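Local coordinates for protein transcriptional activator TenA-1 (Sulfolobus solfataricus P2, PDB 2QZC) that probably acts as a TenA-like thiaminase of the TENA/THI-4/PQQC family, built on an all-helical, heme oxygenase-like fold, at residues N20-H25 / G201-S206; I28-M31 / S35-L38. All blocks are in the same frame, centred on the assembly; numbering follows the deposited sequence.

Contact 1 of 2, residues N20-H25 / G201-S206; sequences NKYVKH and GFWDAS
Two polar links tie His25 and Tyr22 to the helix carrying Trp203 and Asp204. NE2 of His25 donates to OD1 of Asp204 over 2.8 Å; the acceptor lies almost in the imidazole plane, but the donor comes from above the carboxylate plane, the two flat groups being turned 47° apart. Asp204 adopts two conformers, and the bond is described for one of them. The other link runs the opposite way: the indole NE1 of Trp203 donates to the backbone O of Tyr22 at 3.3 Å, a bent bond with the carbonyl oxygen well out of the indole plane.

Aromatic packing fills the space between these bonds. CB of Trp203 sits squarely over the imidazole of His25, a CH-pi contact 3.4 Å from the ring centroid. Further out, CD1 of the indole lies 3.4 Å from CG of His25, with the two rings inclined obliquely. The His25 side chain, with CG anti to the backbone N (chi1 -164°), reaches across to the 201-206 helix, and it and the Trp203 side chain run antiparallel as they pass. Tyr22 completes the cluster from its rim, its CD1 lying 3.7 Å from NE1 of Trp203, while its hydroxyl is hydrogen-bonded to the backbone O of Pro136.

His25 is the N-cap of helix 26-32. With its ND1 bonded to the backbone N of Phe27 and NE2 to Asp204 in this conformer, the rotation of the imidazole is probably fixed. The contact thus fastens the turn between helices 18-23 and 26-32 onto helix 186-208. Phe27 stacks on Trp203, Tyr44 brings helix 38-63 against the same indole, and Tyr141 of helix 127-148 packs on Tyr22.

Contact 2 of 2, residues I28-M31 / S35-L38; sequences ILKM and SLPL
Lys30 and Leu36 bring the backbones within 4.7 Å of each other, CA to CA, where the backbone N of Leu36 returns to the O of Lys30 in a 3.1 Å hydrogen bond whose donor stands 56° out of the carbonyl plane. This bond closes the chain reversal that follows helix 26-32.

On the solvent-facing side the lysine curls over the returning chain. The chain of Lys30 turns at both outer torsions (chi3 78°, chi4 60°), which brings the ammonium back so that NZ donates to OG of Ser35 at 2.9 Å. That hydroxyl is also hydrogen-bonded to OD1 of Asp33 and to a glycerol, probably from the crystallisation liquor, which makes a weak bond to the lysine NZ as well. Nearer the backbone, CB of Lys30 lies 3.8 Å from CB of Leu36. With an alanine here, the Ser35 hydroxyl would probably lose its ammonium donor and the methylenes that lie beside it, while the contact of CB with Leu36 would remain.

The inner side is apolar. CG of Met31, a selenomethionine, lies 3.8 Å from CD2 of Leu36, and the two side chains run side by side in the same direction into the protein. Both meet Phe41 of helix 38-63; Leu36 also reaches Leu207, and Met31 touches Tyr156 and Trp159 of helix 154-164. The whole is a short reversal linking helix 26-32 to helix 38-63: the Leu36 N to Lys30 O bond spans it, a buried leucine plugs its inner side, and Pro37 follows as the N-cap of helix 38-63.

The two contacts lie on the same side of the chain's centre, about 12 Å apart between centres. Contact 1 joins residues far apart in sequence, whereas contact 2 is local and falls within the long interval that contact 1 spans. Helices 18-23 and 26-32 follow one another, so the turn that contact 1 ties to helix 186-208 leads directly into helix 26-32, whose exit toward helix 38-63 is shaped by contact 2. Ile28 bridges them physically: its CD1 packs 3.2 Å from Tyr22 O and 3.6 Å from Trp203 NE1. Both contacts lie within one all-helical fold of the TENA/THI-4/PQQC family.

Contact 1 of 2, residues N20-H25 / G201-S206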
loop_
_atom_site.group_PDB
_atom_site.type_symbol
_atom_site.label_atom_id
_atom_site.label_comp_id
_atom_site.label_asym_id
_atom_site.label_seq_id
_atom_site.Cartn_x
_atom_site.Cartn_y
_atom_site.Cartn_z
ATOM N N ASN A 20 23.864 -15.656 -12.185
ATOM C CA ASN A 20 24.921 -14.802 -12.745
ATOM C C ASN A 20 24.572 -14.275 -14.134
ATOM O O ASN A 20 25.029 -13.187 -14.494
ATOM C CB ASN A 20 26.300 -15.482 -12.702
ATOM C CG ASN A 20 26.890 -15.495 -11.289
ATOM O OD1 ASN A 20 26.526 -14.682 -10.428
ATOM N ND2 ASN A 20 27.790 -16.430 -11.047
ATOM N N LYS A 21 23.758 -15.007 -14.901
ATOM C CA LYS A 21 23.283 -14.475 -16.194
ATOM C C LYS A 21 22.480 -13.188 -15.999
ATOM O O LYS A 21 22.429 -12.337 -16.882
ATOM C CB LYS A 21 22.479 -15.498 -16.981
ATOM C CG LYS A 21 23.349 -16.618 -17.559
ATOM C CD LYS A 21 22.560 -17.638 -18.321
ATOM C CE LYS A 21 23.487 -18.709 -18.896
ATOM N NZ LYS A 21 22.696 -19.617 -19.770
ATOM N N TYR A 22 21.827 -13.075 -14.832
ATOM C CA TYR A 22 21.073 -11.886 -14.432
ATOM C C TYR A 22 21.985 -10.797 -13.852
ATOM O O TYR A 22 22.077 -9.694 -14.406
ATOM C CB TYR A 22 19.968 -12.314 -13.430
ATOM C CG TYR A 22 19.288 -11.233 -12.608
ATOM C CD1 TYR A 22 19.072 -9.958 -13.103
ATOM C CD2 TYR A 22 18.782 -11.529 -11.333
ATOM C CE1 TYR A 22 18.450 -8.983 -12.338
ATOM C CE2 TYR A 22 18.124 -10.563 -10.569
ATOM C CZ TYR A 22 17.929 -9.308 -11.110
ATOM O OH TYR A 22 17.287 -8.332 -10.373
ATOM N N VAL A 23 22.641 -11.076 -12.738
ATOM C CA VAL A 23 23.376 -10.036 -12.016
ATOM C C VAL A 23 24.735 -9.675 -12.618
ATOM O O VAL A 23 25.292 -8.642 -12.239
ATOM C CB VAL A 23 23.487 -10.312 -10.505
ATOM C CG1 VAL A 23 22.097 -10.432 -9.854
ATOM C CG2 VAL A 23 24.374 -11.537 -10.219
ATOM N N LYS A 24 25.229 -10.500 -13.532
ATOM C CA LYS A 24 26.466 -10.212 -14.281
ATOM C C LYS A 24 26.166 -10.125 -15.776
ATOM O O LYS A 24 27.043 -10.353 -16.621
ATOM C CB LYS A 24 27.560 -11.266 -14.000
ATOM C CG LYS A 24 27.918 -11.416 -12.558
ATOM C CD LYS A 24 29.026 -12.485 -12.361
ATOM C CE LYS A 24 29.586 -12.456 -10.922
ATOM N NZ LYS A 24 30.679 -13.431 -10.775
ATOM N N HIS A 25 24.932 -9.724 -16.129
ATOM C CA HIS A 25 24.531 -9.589 -17.531
ATOM C C HIS A 25 25.413 -8.565 -18.274
ATOM O O HIS A 25 25.878 -7.603 -17.670
ATOM C CB HIS A 25 23.065 -9.089 -17.588
ATOM C CG HIS A 25 22.410 -9.268 -18.916
ATOM N ND1 HIS A 25 22.594 -8.411 -19.987
ATOM C CD2 HIS A 25 21.522 -10.205 -19.320
ATOM C CE1 HIS A 25 21.874 -8.854 -21.006
ATOM N NE2 HIS A 25 21.218 -9.947 -20.626
ATOM N N GLY A 201 15.863 -11.497 -19.682
ATOM C CA GLY A 201 15.190 -11.045 -20.881
ATOM C C GLY A 201 15.007 -9.549 -20.943
ATOM O O GLY A 201 15.055 -8.943 -22.014
ATOM N N PHE A 202 14.782 -8.927 -19.791
ATOM C CA PHE A 202 14.580 -7.456 -19.719
ATOM C C PHE A 202 15.846 -6.708 -20.162
ATOM O O PHE A 202 15.775 -5.764 -20.958
ATOM C CB PHE A 202 14.181 -7.059 -18.274
ATOM C CG PHE A 202 13.479 -5.738 -18.160
ATOM C CD1 PHE A 202 14.174 -4.543 -18.128
ATOM C CD2 PHE A 202 12.092 -5.696 -18.068
ATOM C CE1 PHE A 202 13.459 -3.285 -18.078
ATOM C CE2 PHE A 202 11.416 -4.488 -17.951
ATOM C CZ PHE A 202 12.103 -3.296 -17.981
ATOM N N TRP A 203 16.992 -7.180 -19.688
ATOM C CA TRP A 203 18.265 -6.571 -20.111
ATOM C C TRP A 203 18.518 -6.870 -21.584
ATOM O O TRP A 203 19.008 -6.000 -22.307
ATOM C CB TRP A 203 19.435 -7.124 -19.321
ATOM C CG TRP A 203 19.556 -7.005 -17.861
ATOM C CD1 TRP A 203 19.869 -8.030 -17.006
ATOM C CD2 TRP A 203 19.487 -5.826 -17.056
ATOM N NE1 TRP A 203 20.013 -7.556 -15.742
ATOM C CE2 TRP A 203 19.745 -6.223 -15.725
ATOM C CE3 TRP A 203 19.200 -4.466 -17.330
ATOM C CZ2 TRP A 203 19.727 -5.317 -14.626
ATOM C CZ3 TRP A 203 19.192 -3.585 -16.283
ATOM C CH2 TRP A 203 19.474 -4.029 -14.916
ATOM N N ASP A 204 18.264 -8.105 -22.032
ATOM C CA ASP A 204 18.385 -8.541 -23.458
ATOM C C ASP A 204 17.584 -7.578 -24.370
ATOM O O ASP A 204 18.041 -7.095 -25.417
ATOM C CB ASP A 204 17.776 -9.970 -23.741
ATOM C CG ASP A 204 18.522 -11.197 -23.093
ATOM O OD1 ASP A 204 19.689 -11.058 -22.719
ATOM O OD2 ASP A 204 17.881 -12.324 -22.960
ATOM N N ALA A 205 16.336 -7.351 -23.985
ATOM C CA ALA A 205 15.401 -6.550 -24.770
ATOM C C ALA A 205 15.833 -5.090 -24.866
ATOM O O ALA A 205 15.577 -4.429 -25.894
ATOM C CB ALA A 205 13.987 -6.666 -24.190
ATOM N N SER A 206 16.505 -4.596 -23.821
ATOM C CA SER A 206 17.035 -3.235 -23.824
ATOM C C SER A 206 18.263 -3.165 -24.744
ATOM O O SER A 206 18.376 -2.220 -25.529
ATOM C CB SER A 206 17.313 -2.737 -22.410
ATOM O OG SER A 206 16.099 -2.414 -21.735
#

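Contact 2 of 2, residues I28-M31 / S35-L38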
loop_
_atom_site.group_PDB
_atom_site.type_symbol
_atom_site.label_atom_id
_atom_site.label_comp_id
_atom_site.label_asym_id
_atom_site.label_seq_id
_atom_site.Cartn_x
_atom_site.Cartn_y
_atom_site.Cartn_z
ATOM N N ILE A 28 24.818 -4.959 -17.552
ATOM C CA ILE A 28 25.434 -4.524 -16.297
ATOM C C ILE A 28 26.950 -4.346 -16.422
ATOM O O ILE A 28 27.502 -3.365 -15.894
ATOM C CB ILE A 28 25.106 -5.523 -15.168
ATOM C CG1 ILE A 28 23.599 -5.405 -14.869
ATOM C CG2 ILE A 28 25.994 -5.318 -13.910
ATOM C CD1 ILE A 28 23.077 -6.643 -14.109
ATOM N N LEU A 29 27.616 -5.274 -17.107
ATOM C CA LEU A 29 29.066 -5.157 -17.337
ATOM C C LEU A 29 29.381 -3.889 -18.109
ATOM O O LEU A 29 30.387 -3.223 -17.808
ATOM C CB LEU A 29 29.600 -6.379 -18.085
ATOM C CG LEU A 29 29.405 -7.754 -17.434
ATOM C CD1 LEU A 29 30.031 -8.923 -18.281
ATOM C CD2 LEU A 29 29.904 -7.757 -15.985
ATOM N N LYS A 30 28.525 -3.518 -19.066
ATOM C CA LYS A 30 28.713 -2.298 -19.858
ATOM C C LYS A 30 28.387 -1.047 -19.051
ATOM O O LYS A 30 28.941 0.020 -19.327
ATOM C CB LYS A 30 27.976 -2.336 -21.180
ATOM C CG LYS A 30 28.467 -3.457 -22.093
ATOM C CD LYS A 30 27.845 -3.423 -23.468
ATOM C CE LYS A 30 28.493 -2.340 -24.344
ATOM N NZ LYS A 30 29.990 -2.512 -24.569
HETATM N N MSE A 31 27.482 -1.143 -18.063
HETATM C CA MSE A 31 27.288 -0.015 -17.129
HETATM C C MSE A 31 28.547 0.190 -16.267
HETATM O O MSE A 31 28.989 1.320 -16.050
HETATM C CB MSE A 31 26.048 -0.173 -16.215
HETATM C CG MSE A 31 24.781 0.113 -16.934
HETATM SE SE MSE A 31 23.309 0.398 -15.681
HETATM C CE MSE A 31 23.198 -1.304 -15.013
ATOM N N SER A 35 30.762 1.759 -20.926
ATOM C CA SER A 35 30.637 1.683 -22.370
ATOM C C SER A 35 29.202 1.531 -22.905
ATOM O O SER A 35 28.990 1.645 -24.113
ATOM C CB SER A 35 31.469 0.517 -22.935
ATOM O OG SER A 35 30.944 -0.753 -22.531
ATOM N N LEU A 36 28.212 1.266 -22.034
ATOM C CA LEU A 36 26.836 1.136 -22.492
ATOM C C LEU A 36 26.400 2.438 -23.147
ATOM O O LEU A 36 26.472 3.500 -22.500
ATOM C CB LEU A 36 25.870 0.826 -21.323
ATOM C CG LEU A 36 24.414 0.513 -21.710
ATOM C CD1 LEU A 36 24.344 -0.867 -22.375
ATOM C CD2 LEU A 36 23.506 0.583 -20.456
ATOM N N PRO A 37 25.937 2.381 -24.409
ATOM C CA PRO A 37 25.472 3.613 -25.014
ATOM C C PRO A 37 24.296 4.250 -24.267
ATOM O O PRO A 37 23.368 3.529 -23.847
ATOM C CB PRO A 37 25.029 3.175 -26.407
ATOM C CG PRO A 37 25.761 1.954 -26.685
ATOM C CD PRO A 37 25.844 1.259 -25.353
ATOM N N LEU A 38 24.317 5.563 -24.098
ATOM C CA LEU A 38 23.227 6.243 -23.407
ATOM C C LEU A 38 21.857 6.061 -24.064
ATOM O O LEU A 38 20.850 6.055 -23.322
ATOM C CB LEU A 38 23.549 7.721 -23.105
ATOM C CG LEU A 38 24.617 7.990 -22.030
ATOM C CD1 LEU A 38 24.768 9.530 -21.941
ATOM C CD2 LEU A 38 24.294 7.434 -20.648
#